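Local coordinates for protein GLB-12 (PDB 4BJA), which binds a six-coordinate heme and probably acts in redox signalling, with oxygen binding possible as in other globins, at residues Val54-Phe58 with His92-Tyr97; Phe99-Leu103 with Leu119-Thr123; Ile149-Ile153 with Leu196-Ile200. The protein carries 1 engineered substitution. The contacts are given in a common frame with arbitrary orientation. Residues are numbered along the deposited sequence.

Contact 1: Val54-Phe58 with His92-Tyr97. With HEM (protoporphyrin IX containing Fe), chain B.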
loop_
_atom_site.group_PDB
_atom_site.type_symbol
_atom_site.label_atom_id
_atom_site.label_comp_id
_atom_site.label_asym_id
_atom_site.label_seq_id
_atom_site.Cartn_x
_atom_site.Cartn_y
_atom_site.Cartn_z
ATOM N N VAL A 54 6.093 -21.988 12.223
ATOM C CA VAL A 54 6.362 -21.632 10.861
ATOM C C VAL A 54 6.620 -22.898 10.015
ATOM O O VAL A 54 6.104 -23.026 8.924
ATOM C CB VAL A 54 7.558 -20.651 10.764
ATOM C CG1 VAL A 54 8.033 -20.471 9.318
ATOM C CG2 VAL A 54 7.162 -19.299 11.420
ATOM N N GLY A 55 7.445 -23.812 10.555
ATOM C CA GLY A 55 7.720 -25.101 9.900
ATOM C C GLY A 55 6.427 -25.880 9.621
ATOM O O GLY A 55 6.236 -26.359 8.524
ATOM N N LEU A 56 5.527 -25.963 10.612
ATOM C CA LEU A 56 4.272 -26.765 10.474
ATOM C C LEU A 56 3.398 -26.161 9.381
ATOM O O LEU A 56 2.755 -26.873 8.601
ATOM C CB LEU A 56 3.499 -26.731 11.780
ATOM C CG LEU A 56 4.160 -27.598 12.860
ATOM C CD1 LEU A 56 3.340 -27.560 14.126
ATOM C CD2 LEU A 56 4.297 -29.037 12.345
ATOM N N ILE A 57 3.356 -24.825 9.345
ATOM C CA ILE A 57 2.548 -24.147 8.343
ATOM C C ILE A 57 3.142 -24.342 6.929
ATOM O O ILE A 57 2.407 -24.596 5.976
ATOM C CB ILE A 57 2.285 -22.660 8.716
ATOM C CG1 ILE A 57 1.455 -22.605 10.012
ATOM C CG2 ILE A 57 1.562 -21.888 7.518
ATOM C CD1 ILE A 57 1.320 -21.246 10.658
ATOM N N PHE A 58 4.468 -24.240 6.768
ATOM C CA PHE A 58 5.063 -24.530 5.489
ATOM C C PHE A 58 4.852 -25.995 5.088
ATOM O O PHE A 58 4.693 -26.273 3.910
ATOM C CB PHE A 58 6.559 -24.139 5.440
ATOM C CG PHE A 58 6.742 -22.759 4.930
ATOM C CD1 PHE A 58 6.598 -22.492 3.572
ATOM C CD2 PHE A 58 6.966 -21.707 5.834
ATOM C CE1 PHE A 58 6.773 -21.160 3.065
ATOM C CE2 PHE A 58 7.117 -20.385 5.334
ATOM C CZ PHE A 58 7.024 -20.124 3.984
ATOM N N HIS A 92 14.212 -22.236 3.965
ATOM C CA HIS A 92 13.188 -21.239 3.763
ATOM C C HIS A 92 12.406 -20.981 5.032
ATOM O O HIS A 92 11.973 -19.840 5.278
ATOM C CB HIS A 92 12.248 -21.637 2.640
ATOM C CG HIS A 92 11.514 -20.465 2.094
ATOM N ND1 HIS A 92 10.208 -20.184 2.431
ATOM C CD2 HIS A 92 11.939 -19.436 1.320
ATOM C CE1 HIS A 92 9.839 -19.054 1.836
ATOM N NE2 HIS A 92 10.869 -18.580 1.160
ATOM N N ILE A 93 12.107 -22.051 5.780
ATOM C CA ILE A 93 11.461 -21.918 7.062
ATOM C C ILE A 93 12.279 -21.004 8.020
ATOM O O ILE A 93 11.731 -20.089 8.651
ATOM C CB ILE A 93 11.208 -23.298 7.698
ATOM C CG1 ILE A 93 10.018 -23.976 6.945
ATOM C CG2 ILE A 93 10.947 -23.148 9.183
ATOM C CD1 ILE A 93 10.082 -25.479 7.077
ATOM N N LEU A 94 13.596 -21.219 8.073
ATOM C CA LEU A 94 14.466 -20.387 8.880
ATOM C C LEU A 94 14.386 -18.915 8.403
ATOM O O LEU A 94 14.246 -17.989 9.221
ATOM C CB LEU A 94 15.904 -20.884 8.721
ATOM C CG LEU A 94 16.944 -19.929 9.317
ATOM C CD1 LEU A 94 16.831 -20.055 10.814
ATOM C CD2 LEU A 94 18.339 -20.261 8.774
ATOM N N ARG A 95 14.466 -18.711 7.097
ATOM C CA ARG A 95 14.518 -17.344 6.511
ATOM C C ARG A 95 13.215 -16.608 6.763
ATOM O O ARG A 95 13.215 -15.403 7.097
ATOM C CB ARG A 95 14.816 -17.377 5.003
ATOM C CG ARG A 95 16.279 -17.812 4.678
ATOM C CD ARG A 95 16.382 -18.343 3.251
ATOM N NE ARG A 95 17.757 -18.458 2.710
ATOM C CZ ARG A 95 18.598 -19.456 2.981
ATOM N NH1 ARG A 95 18.245 -20.423 3.829
ATOM N NH2 ARG A 95 19.807 -19.480 2.426
ATOM N N PHE A 96 12.095 -17.323 6.608
ATOM C CA PHE A 96 10.766 -16.727 6.787
ATOM C C PHE A 96 10.556 -16.416 8.257
ATOM O O PHE A 96 10.127 -15.325 8.609
ATOM C CB PHE A 96 9.694 -17.716 6.274
ATOM C CG PHE A 96 8.319 -17.164 6.307
ATOM C CD1 PHE A 96 7.607 -17.144 7.491
ATOM C CD2 PHE A 96 7.731 -16.704 5.140
ATOM C CE1 PHE A 96 6.314 -16.603 7.536
ATOM C CE2 PHE A 96 6.423 -16.148 5.160
ATOM C CZ PHE A 96 5.724 -16.125 6.380
ATOM N N TYR A 97 10.930 -17.338 9.144
ATOM C CA TYR A 97 10.880 -17.054 10.569
ATOM C C TYR A 97 11.724 -15.800 10.933
ATOM O O TYR A 97 11.235 -14.896 11.643
ATOM C CB TYR A 97 11.331 -18.282 11.385
ATOM C CG TYR A 97 11.716 -17.882 12.779
ATOM C CD1 TYR A 97 10.741 -17.590 13.740
ATOM C CD2 TYR A 97 13.068 -17.732 13.126
ATOM C CE1 TYR A 97 11.107 -17.131 15.035
ATOM C CE2 TYR A 97 13.424 -17.304 14.414
ATOM C CZ TYR A 97 12.438 -17.005 15.344
ATOM O OH TYR A 97 12.788 -16.572 16.613
HETATM C CHA HEM B . 14.405 -16.837 -0.067
HETATM C CHB HEM B . 10.912 -14.875 2.653
HETATM C CHC HEM B . 7.591 -16.573 -0.379
HETATM C CHD HEM B . 10.986 -19.165 -2.603
HETATM C C1A HEM B . 13.747 -16.126 0.877
HETATM C C2A HEM B . 14.372 -15.298 1.894
HETATM C C3A HEM B . 13.378 -14.772 2.630
HETATM C C4A HEM B . 12.117 -15.254 2.110
HETATM C CMA HEM B . 13.477 -13.826 3.857
HETATM C CAA HEM B . 15.915 -15.080 2.035
HETATM C CBA HEM B . 16.290 -13.605 1.830
HETATM C CGA HEM B . 15.908 -13.242 0.465
HETATM O O1A HEM B . 16.258 -14.006 -0.478
HETATM O O2A HEM B . 15.208 -12.202 0.352
HETATM C C1B HEM B . 9.740 -15.131 2.006
HETATM C C2B HEM B . 8.452 -14.548 2.363
HETATM C C3B HEM B . 7.557 -15.004 1.533
HETATM C C4B HEM B . 8.217 -15.905 0.624
HETATM C CMB HEM B . 8.224 -13.548 3.508
HETATM C CAB HEM B . 6.060 -14.591 1.549
HETATM C CBB HEM B . 5.172 -15.375 0.989
HETATM C C1C HEM B . 8.216 -17.402 -1.247
HETATM C C2C HEM B . 7.569 -18.153 -2.293
HETATM C C3C HEM B . 8.496 -18.859 -2.915
HETATM C C4C HEM B . 9.767 -18.619 -2.267
HETATM C CMC HEM B . 6.059 -18.078 -2.623
HETATM C CAC HEM B . 8.221 -19.807 -4.106
HETATM C CBC HEM B . 9.222 -20.036 -4.937
HETATM C C1D HEM B . 12.184 -18.837 -2.075
HETATM C C2D HEM B . 13.411 -19.529 -2.338
HETATM C C3D HEM B . 14.461 -18.802 -1.559
HETATM C C4D HEM B . 13.776 -17.730 -0.896
HETATM C CMD HEM B . 13.648 -20.768 -3.231
HETATM C CAD HEM B . 15.957 -19.155 -1.463
HETATM C CBD HEM B . 16.148 -19.870 -0.115
HETATM C CGD HEM B . 15.511 -21.254 -0.017
HETATM O O1D HEM B . 15.257 -21.928 -1.038
HETATM O O2D HEM B . 15.280 -21.690 1.119
HETATM N NA HEM B . 12.357 -16.093 1.039
HETATM N NB HEM B . 9.575 -15.979 0.915
HETATM N NC HEM B . 9.558 -17.720 -1.269
HETATM N ND HEM B . 12.435 -17.774 -1.200
HETATM FE FE HEM B . 11.006 -16.904 -0.112
#
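Phe58, Ile93 and Val54 bury most of the surface where helix 50-65 (globin helix B) crosses helix 87-108 (helix E). The short axes approach to 9.6 Å at 123°, closest in backbone where the CA atoms of Gly55 and Ile93 are 5.7 Å apart. Ile93 CD1 lies 3.7 Å from Gly55 CA. The rest of Ile93 fills the space between helices: its CG1 meets Phe58 CB at 3.8 Å, and its CG2 meets Val54 CG1 at 4.0 Å. Val54 CG1 also reaches Phe96 CD1 at 3.8 Å. Phe58 joins an aromatic cluster with His92 and Phe96. It presents its edge to the face of Phe96 (centroids 5.2 Å, planes at 78°) and receives the edge of His92 on its own face in an offset edge-to-face pair (5.2 Å, 82°), with Phe58 CZ 3.5 Å from His92 ND1. His92 NE2 binds the heme FE at 2.1 Å, and His127 supplies the second axial nitrogen. The contact is thus mainly apolar and aromatic, so the iron-binding imidazole of His92 is packed against Phe58 in largely apolar surroundings.

Contact 2: Phe99-Leu103 with Leu119-Thr123; sequences FMEQL and LVRKT. With HEM (protoporphyrin IX containing Fe), chain B; SO4 (sulfate ion), chain C.
Two α-helical segments, Phe99-Leu103 and Leu119-Thr123, run nearly antiparallel, with 152° between their directions and axes no closer than 11.6 Å. The closest CA atoms, those of Leu103 and Leu119, lie 7.4 Å apart, so side chains must span the gap. Each segment makes one regular i to i+4 backbone hydrogen bond, Leu103 N to Phe99 O (2.9 Å) and Thr123 N to Leu119 O (3.0 Å).

Apolar packing joins them. Leu119 (t, p) points across and sets CD2 4.0 Å from Gln102 CB and 4.2 Å from Leu103 CB, while its CG lies 4.0 Å from Phe99 CD2. Phe99 (chi1 t, chi2 -89°) brings its ring to the other helix, with CZ 4.0 Å from CG2 of Val120 (chi1 t), which CD2 of Leu103 (t, p) meets at 3.7 Å.

Among polar groups, Thr123 OG1 (chi1 m) donates to Leu119 O within its own helix at 2.7 Å and lies near the plane of the Phe99 ring at its edge, 3.5 Å from CE2. Arg121, outside the contact itself, binds a sulfate, probably from the crystallisation liquor, through NE to O2 (3.1 Å) and NH2 to O1 (2.8 Å).

Heme contacts come from both segments: methyl CMB lies over one face of Phe99, 3.6 Å from CE1, and Thr123 CG2 is 3.8 Å from propionate O2A.

This is the E-F helix pair flanking the globin heme pocket. Thr123 O accepts a hydrogen bond from ND1 of the axial ligand His127, and helix 185-214 packs on the pair, with Phe195 against Leu103 and Met203 against Val120.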
loop_
_atom_site.group_PDB
_atom_site.type_symbol
_atom_site.label_atom_id
_atom_site.label_comp_id
_atom_site.label_asym_id
_atom_site.label_seq_id
_atom_site.Cartn_x
_atom_site.Cartn_y
_atom_site.Cartn_z
ATOM N N PHE A 99 12.666 -13.348 9.029
ATOM C CA PHE A 99 12.018 -12.174 8.413
ATOM C C PHE A 99 10.877 -11.684 9.285
ATOM O O PHE A 99 10.764 -10.471 9.500
ATOM C CB PHE A 99 11.523 -12.593 7.024
ATOM C CG PHE A 99 10.573 -11.634 6.361
ATOM C CD1 PHE A 99 9.191 -11.732 6.553
ATOM C CD2 PHE A 99 11.065 -10.700 5.445
ATOM C CE1 PHE A 99 8.321 -10.878 5.885
ATOM C CE2 PHE A 99 10.195 -9.868 4.747
ATOM C CZ PHE A 99 8.823 -9.937 4.985
ATOM N N MET A 100 10.024 -12.591 9.779
ATOM C CA MET A 100 8.926 -12.187 10.664
ATOM C C MET A 100 9.413 -11.678 12.026
ATOM O O MET A 100 8.843 -10.762 12.591
ATOM C CB MET A 100 7.926 -13.347 10.829
ATOM C CG MET A 100 7.181 -13.637 9.509
ATOM S SD MET A 100 6.113 -12.256 9.074
ATOM C CE MET A 100 5.716 -11.790 10.770
ATOM N N GLU A 101 10.474 -12.293 12.544
ATOM C CA GLU A 101 11.072 -11.893 13.814
ATOM C C GLU A 101 11.564 -10.439 13.684
ATOM O O GLU A 101 11.296 -9.583 14.521
ATOM C CB GLU A 101 12.260 -12.798 14.132
ATOM C CG GLU A 101 13.105 -12.342 15.323
ATOM C CD GLU A 101 12.348 -12.254 16.664
ATOM O OE1 GLU A 101 11.190 -12.738 16.841
ATOM O OE2 GLU A 101 12.954 -11.693 17.606
ATOM N N GLN A 102 12.289 -10.182 12.619
ATOM C CA GLN A 102 12.905 -8.850 12.431
ATOM C C GLN A 102 11.821 -7.829 12.157
ATOM O O GLN A 102 11.840 -6.680 12.682
ATOM C CB GLN A 102 13.754 -8.877 11.182
ATOM C CG GLN A 102 15.034 -9.634 11.154
ATOM C CD GLN A 102 15.639 -9.469 9.748
ATOM O OE1 GLN A 102 15.481 -10.333 8.866
ATOM N NE2 GLN A 102 16.226 -8.299 9.505
ATOM N N LEU A 103 10.887 -8.208 11.283
ATOM C CA LEU A 103 9.839 -7.258 10.856
ATOM C C LEU A 103 8.968 -6.873 12.073
ATOM O O LEU A 103 8.687 -5.681 12.289
ATOM C CB LEU A 103 9.000 -7.897 9.712
ATOM C CG LEU A 103 7.862 -7.151 9.087
ATOM C CD1 LEU A 103 8.290 -5.693 8.689
ATOM C CD2 LEU A 103 7.428 -7.994 7.855
ATOM N N LEU A 119 12.785 -3.727 4.327
ATOM C CA LEU A 119 12.950 -5.203 4.437
ATOM C C LEU A 119 11.936 -5.901 3.541
ATOM O O LEU A 119 12.287 -6.807 2.756
ATOM C CB LEU A 119 12.819 -5.657 5.895
ATOM C CG LEU A 119 12.807 -7.206 6.089
ATOM C CD1 LEU A 119 14.101 -7.861 5.603
ATOM C CD2 LEU A 119 12.569 -7.569 7.540
ATOM N N VAL A 120 10.697 -5.460 3.614
ATOM C CA VAL A 120 9.655 -6.173 2.833
ATOM C C VAL A 120 9.865 -5.971 1.329
ATOM O O VAL A 120 9.823 -6.924 0.550
ATOM C CB VAL A 120 8.255 -5.734 3.268
ATOM C CG1 VAL A 120 7.194 -6.389 2.378
ATOM C CG2 VAL A 120 8.013 -6.027 4.752
ATOM N N ARG A 121 10.162 -4.743 0.901
ATOM C CA ARG A 121 10.354 -4.515 -0.515
ATOM C C ARG A 121 11.637 -5.190 -1.030
ATOM O O ARG A 121 11.636 -5.705 -2.136
ATOM C CB ARG A 121 10.287 -3.013 -0.807
ATOM C CG ARG A 121 8.865 -2.497 -0.541
ATOM C CD ARG A 121 8.529 -1.209 -1.198
ATOM N NE ARG A 121 8.570 -1.238 -2.654
ATOM C CZ ARG A 121 7.512 -1.193 -3.472
ATOM N NH1 ARG A 121 6.251 -1.206 -3.026
ATOM N NH2 ARG A 121 7.737 -1.141 -4.771
ATOM N N LYS A 122 12.695 -5.231 -0.228
ATOM C CA LYS A 122 13.958 -5.851 -0.629
ATOM C C LYS A 122 13.739 -7.346 -0.814
ATOM O O LYS A 122 14.329 -7.978 -1.723
ATOM C CB LYS A 122 15.059 -5.642 0.442
ATOM C CG LYS A 122 16.356 -6.330 0.037
ATOM C CD LYS A 122 17.520 -5.983 0.939
ATOM C CE LYS A 122 18.825 -6.667 0.410
ATOM N NZ LYS A 122 20.006 -6.276 1.190
ATOM N N THR A 123 12.922 -7.901 0.072
ATOM C CA THR A 123 12.638 -9.358 0.027
ATOM C C THR A 123 11.816 -9.651 -1.216
ATOM O O THR A 123 12.081 -10.624 -1.937
ATOM C CB THR A 123 11.954 -9.790 1.331
ATOM O OG1 THR A 123 12.814 -9.462 2.431
ATOM C CG2 THR A 123 11.668 -11.308 1.399
HETATM C CHA HEM B . 14.405 -16.837 -0.067
HETATM C CHB HEM B . 10.912 -14.875 2.653
HETATM C CHC HEM B . 7.591 -16.573 -0.379
HETATM C CHD HEM B . 10.986 -19.165 -2.603
HETATM C C1A HEM B . 13.747 -16.126 0.877
HETATM C C2A HEM B . 14.372 -15.298 1.894
HETATM C C3A HEM B . 13.378 -14.772 2.630
HETATM C C4A HEM B . 12.117 -15.254 2.110
HETATM C CMA HEM B . 13.477 -13.826 3.857
HETATM C CAA HEM B . 15.915 -15.080 2.035
HETATM C CBA HEM B . 16.290 -13.605 1.830
HETATM C CGA HEM B . 15.908 -13.242 0.465
HETATM O O1A HEM B . 16.258 -14.006 -0.478
HETATM O O2A HEM B . 15.208 -12.202 0.352
HETATM C C1B HEM B . 9.740 -15.131 2.006
HETATM C C2B HEM B . 8.452 -14.548 2.363
HETATM C C3B HEM B . 7.557 -15.004 1.533
HETATM C C4B HEM B . 8.217 -15.905 0.624
HETATM C CMB HEM B . 8.224 -13.548 3.508
HETATM C CAB HEM B . 6.060 -14.591 1.549
HETATM C CBB HEM B . 5.172 -15.375 0.989
HETATM C C1C HEM B . 8.216 -17.402 -1.247
HETATM C C2C HEM B . 7.569 -18.153 -2.293
HETATM C C3C HEM B . 8.496 -18.859 -2.915
HETATM C C4C HEM B . 9.767 -18.619 -2.267
HETATM C CMC HEM B . 6.059 -18.078 -2.623
HETATM C CAC HEM B . 8.221 -19.807 -4.106
HETATM C CBC HEM B . 9.222 -20.036 -4.937
HETATM C C1D HEM B . 12.184 -18.837 -2.075
HETATM C C2D HEM B . 13.411 -19.529 -2.338
HETATM C C3D HEM B . 14.461 -18.802 -1.559
HETATM C C4D HEM B . 13.776 -17.730 -0.896
HETATM C CMD HEM B . 13.648 -20.768 -3.231
HETATM C CAD HEM B . 15.957 -19.155 -1.463
HETATM C CBD HEM B . 16.148 -19.870 -0.115
HETATM C CGD HEM B . 15.511 -21.254 -0.017
HETATM O O1D HEM B . 15.257 -21.928 -1.038
HETATM O O2D HEM B . 15.280 -21.690 1.119
HETATM N NA HEM B . 12.357 -16.093 1.039
HETATM N NB HEM B . 9.575 -15.979 0.915
HETATM N NC HEM B . 9.558 -17.720 -1.269
HETATM N ND HEM B . 12.435 -17.774 -1.200
HETATM FE FE HEM B . 11.006 -16.904 -0.112
HETATM S S SO4 C . 11.261 -0.530 -4.625
HETATM O O1 SO4 C . 10.260 -0.234 -5.656
HETATM O O2 SO4 C . 11.104 -1.936 -4.286
HETATM O O3 SO4 C . 12.590 -0.268 -5.139
HETATM O O4 SO4 C . 11.057 0.291 -3.418
#

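Contact 3: Ile149-Ile153 with Leu196-Ile200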
loop_
_atom_site.group_PDB
_atom_site.type_symbol
_atom_site.label_atom_id
_atom_site.label_comp_id
_atom_site.label_asym_id
_atom_site.label_seq_id
_atom_site.Cartn_x
_atom_site.Cartn_y
_atom_site.Cartn_z
ATOM N N ILE A 149 1.052 -16.528 2.285
ATOM C CA ILE A 149 0.641 -15.736 3.456
ATOM C C ILE A 149 -0.801 -16.025 3.833
ATOM O O ILE A 149 -1.122 -16.025 5.000
ATOM C CB ILE A 149 0.907 -14.242 3.275
ATOM C CG1 ILE A 149 2.411 -14.078 3.227
ATOM C CG2 ILE A 149 0.242 -13.443 4.433
ATOM C CD1 ILE A 149 3.074 -14.231 4.552
ATOM N N ASN A 150 -1.647 -16.361 2.851
ATOM C CA ASN A 150 -3.026 -16.725 3.219
ATOM C C ASN A 150 -3.091 -17.958 4.124
ATOM O O ASN A 150 -3.974 -18.046 4.992
ATOM C CB ASN A 150 -3.862 -16.948 1.965
ATOM C CG ASN A 150 -4.353 -15.683 1.390
ATOM O OD1 ASN A 150 -4.203 -14.620 2.009
ATOM N ND2 ASN A 150 -5.005 -15.760 0.233
ATOM N N VAL A 151 -2.161 -18.909 3.941
ATOM C CA VAL A 151 -2.152 -20.058 4.853
ATOM C C VAL A 151 -1.736 -19.604 6.245
ATOM O O VAL A 151 -2.283 -20.089 7.256
ATOM C CB VAL A 151 -1.325 -21.246 4.307
ATOM C CG1 VAL A 151 -1.429 -22.480 5.301
ATOM C CG2 VAL A 151 -1.833 -21.629 2.900
ATOM N N PHE A 152 -0.777 -18.651 6.311
ATOM C CA PHE A 152 -0.482 -18.055 7.594
ATOM C C PHE A 152 -1.672 -17.345 8.229
ATOM O O PHE A 152 -1.891 -17.467 9.427
ATOM C CB PHE A 152 0.746 -17.152 7.484
ATOM C CG PHE A 152 2.013 -17.941 7.494
ATOM C CD1 PHE A 152 2.635 -18.272 8.730
ATOM C CD2 PHE A 152 2.541 -18.411 6.293
ATOM C CE1 PHE A 152 3.804 -19.045 8.737
ATOM C CE2 PHE A 152 3.720 -19.210 6.273
ATOM C CZ PHE A 152 4.342 -19.521 7.507
ATOM N N ILE A 153 -2.433 -16.611 7.431
ATOM C CA ILE A 153 -3.635 -15.957 7.963
ATOM C C ILE A 153 -4.591 -16.998 8.584
ATOM O O ILE A 153 -5.154 -16.787 9.692
ATOM C CB ILE A 153 -4.319 -15.141 6.858
ATOM C CG1 ILE A 153 -3.460 -13.890 6.547
ATOM C CG2 ILE A 153 -5.735 -14.702 7.306
ATOM C CD1 ILE A 153 -3.856 -13.133 5.299
ATOM N N LEU A 196 -0.420 -8.790 7.648
ATOM C CA LEU A 196 -0.015 -9.817 6.682
ATOM C C LEU A 196 -0.464 -9.444 5.254
ATOM O O LEU A 196 0.250 -9.733 4.271
ATOM C CB LEU A 196 -0.547 -11.170 7.134
ATOM C CG LEU A 196 0.177 -11.730 8.364
ATOM C CD1 LEU A 196 -0.506 -13.004 8.755
ATOM C CD2 LEU A 196 1.628 -12.013 8.085
ATOM N N ASN A 197 -1.634 -8.805 5.123
ATOM C CA ASN A 197 -2.056 -8.296 3.818
ATOM C C ASN A 197 -1.144 -7.203 3.266
ATOM O O ASN A 197 -0.906 -7.132 2.067
ATOM C CB ASN A 197 -3.526 -7.851 3.860
ATOM C CG ASN A 197 -4.454 -9.082 3.825
ATOM O OD1 ASN A 197 -4.248 -9.961 2.995
ATOM N ND2 ASN A 197 -5.441 -9.139 4.669
ATOM N N THR A 198 -0.611 -6.389 4.159
ATOM C CA THR A 198 0.346 -5.365 3.731
ATOM C C THR A 198 1.673 -6.026 3.319
ATOM O O THR A 198 2.305 -5.576 2.366
ATOM C CB THR A 198 0.571 -4.305 4.841
ATOM O OG1 THR A 198 -0.712 -3.731 5.160
ATOM C CG2 THR A 198 1.497 -3.206 4.369
ATOM N N VAL A 199 2.086 -7.102 4.016
ATOM C CA VAL A 199 3.265 -7.812 3.560
ATOM C C VAL A 199 3.036 -8.380 2.149
ATOM O O VAL A 199 3.866 -8.222 1.246
ATOM C CB VAL A 199 3.658 -8.927 4.549
ATOM C CG1 VAL A 199 4.759 -9.794 3.938
ATOM C CG2 VAL A 199 4.113 -8.259 5.917
ATOM N N ILE A 200 1.869 -8.978 1.926
ATOM C CA ILE A 200 1.562 -9.486 0.574
ATOM C C ILE A 200 1.621 -8.370 -0.464
ATOM O O ILE A 200 2.255 -8.517 -1.498
ATOM C CB ILE A 200 0.156 -10.092 0.502
ATOM C CG1 ILE A 200 0.100 -11.352 1.362
ATOM C CG2 ILE A 200 -0.158 -10.481 -0.980
ATOM C CD1 ILE A 200 -1.363 -11.881 1.612
HETATM O O HOH W 1 -5.424 -12.127 1.915
#
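Ile149-Ile153 and Leu196-Ile200 are single turns of two long helices that run almost exactly antiparallel: their directions differ by 178° and their axes come within 10.2 Å. The CA atoms of Ile149 and Leu196, 6.8 Å apart, set the register. One i to i+4 backbone hydrogen bond closes each turn, Ile153 N to Ile149 O at 2.8 Å and Ile200 N to Leu196 O at 2.9 Å.

Branched aliphatic side chains fill the space between. Ile149 lies against both Leu196 and Ile200: its CG2 is 3.6 Å from Leu196 CB, and its CB 3.6 Å from Ile200 CG1. One turn on, Ile153 CG1 rests 3.8 Å from Leu196 CD1, so Leu196 sits against both isoleucines of the facing turn. With chi1 and chi2 both m, Ile149 places CD1 3.7 Å from Phe96 CZ, and Ile149 also lines the heme pocket.

A single water bridges the two asparagines: it donates to Asn150 OD1 (2.8 Å) and to Asn197 OD1 (2.7 Å), linking the helices where the amides do not meet directly. Aliphatic carbon lies close to these oxygens: Ile200 CD1 is 4.0 Å from Asn150 OD1, and Ile153 CD1 3.9 Å from Asn197 OD1.

The pairing is that of globin helices G and H. Helix 50-65 packs on Val151 and Phe152, helix 87-108 touches Ile149 and Val199, and helix 27-30 lies on Thr198 and Val199; beside them, Ser24 and Glu25 of the second subunit pack on Asn197 and Ile200.

Overall arrangement
Contacts 1 and 2 lie in series on helix 87-108, their centres 13 Å apart, and both touch the heme: contact 1 supplies one axial ligand, His92, while contact 2 lies beside the other, His127, whose side chain is about 4 Å from that of Thr123. Contact 3 ties the other two together, its centre 14 Å from contact 1 and 13 Å from contact 2. Phe152 CZ extends the aromatic cluster of contact 1, 3.5 Å from Phe96 CE1 and 3.6 Å from Phe58 CE2. On the side of contact 2, Val199 CG2 meets Leu103 CD2 at 3.8 Å. Ile149 also borders the heme, so all three contacts contribute to its pocket.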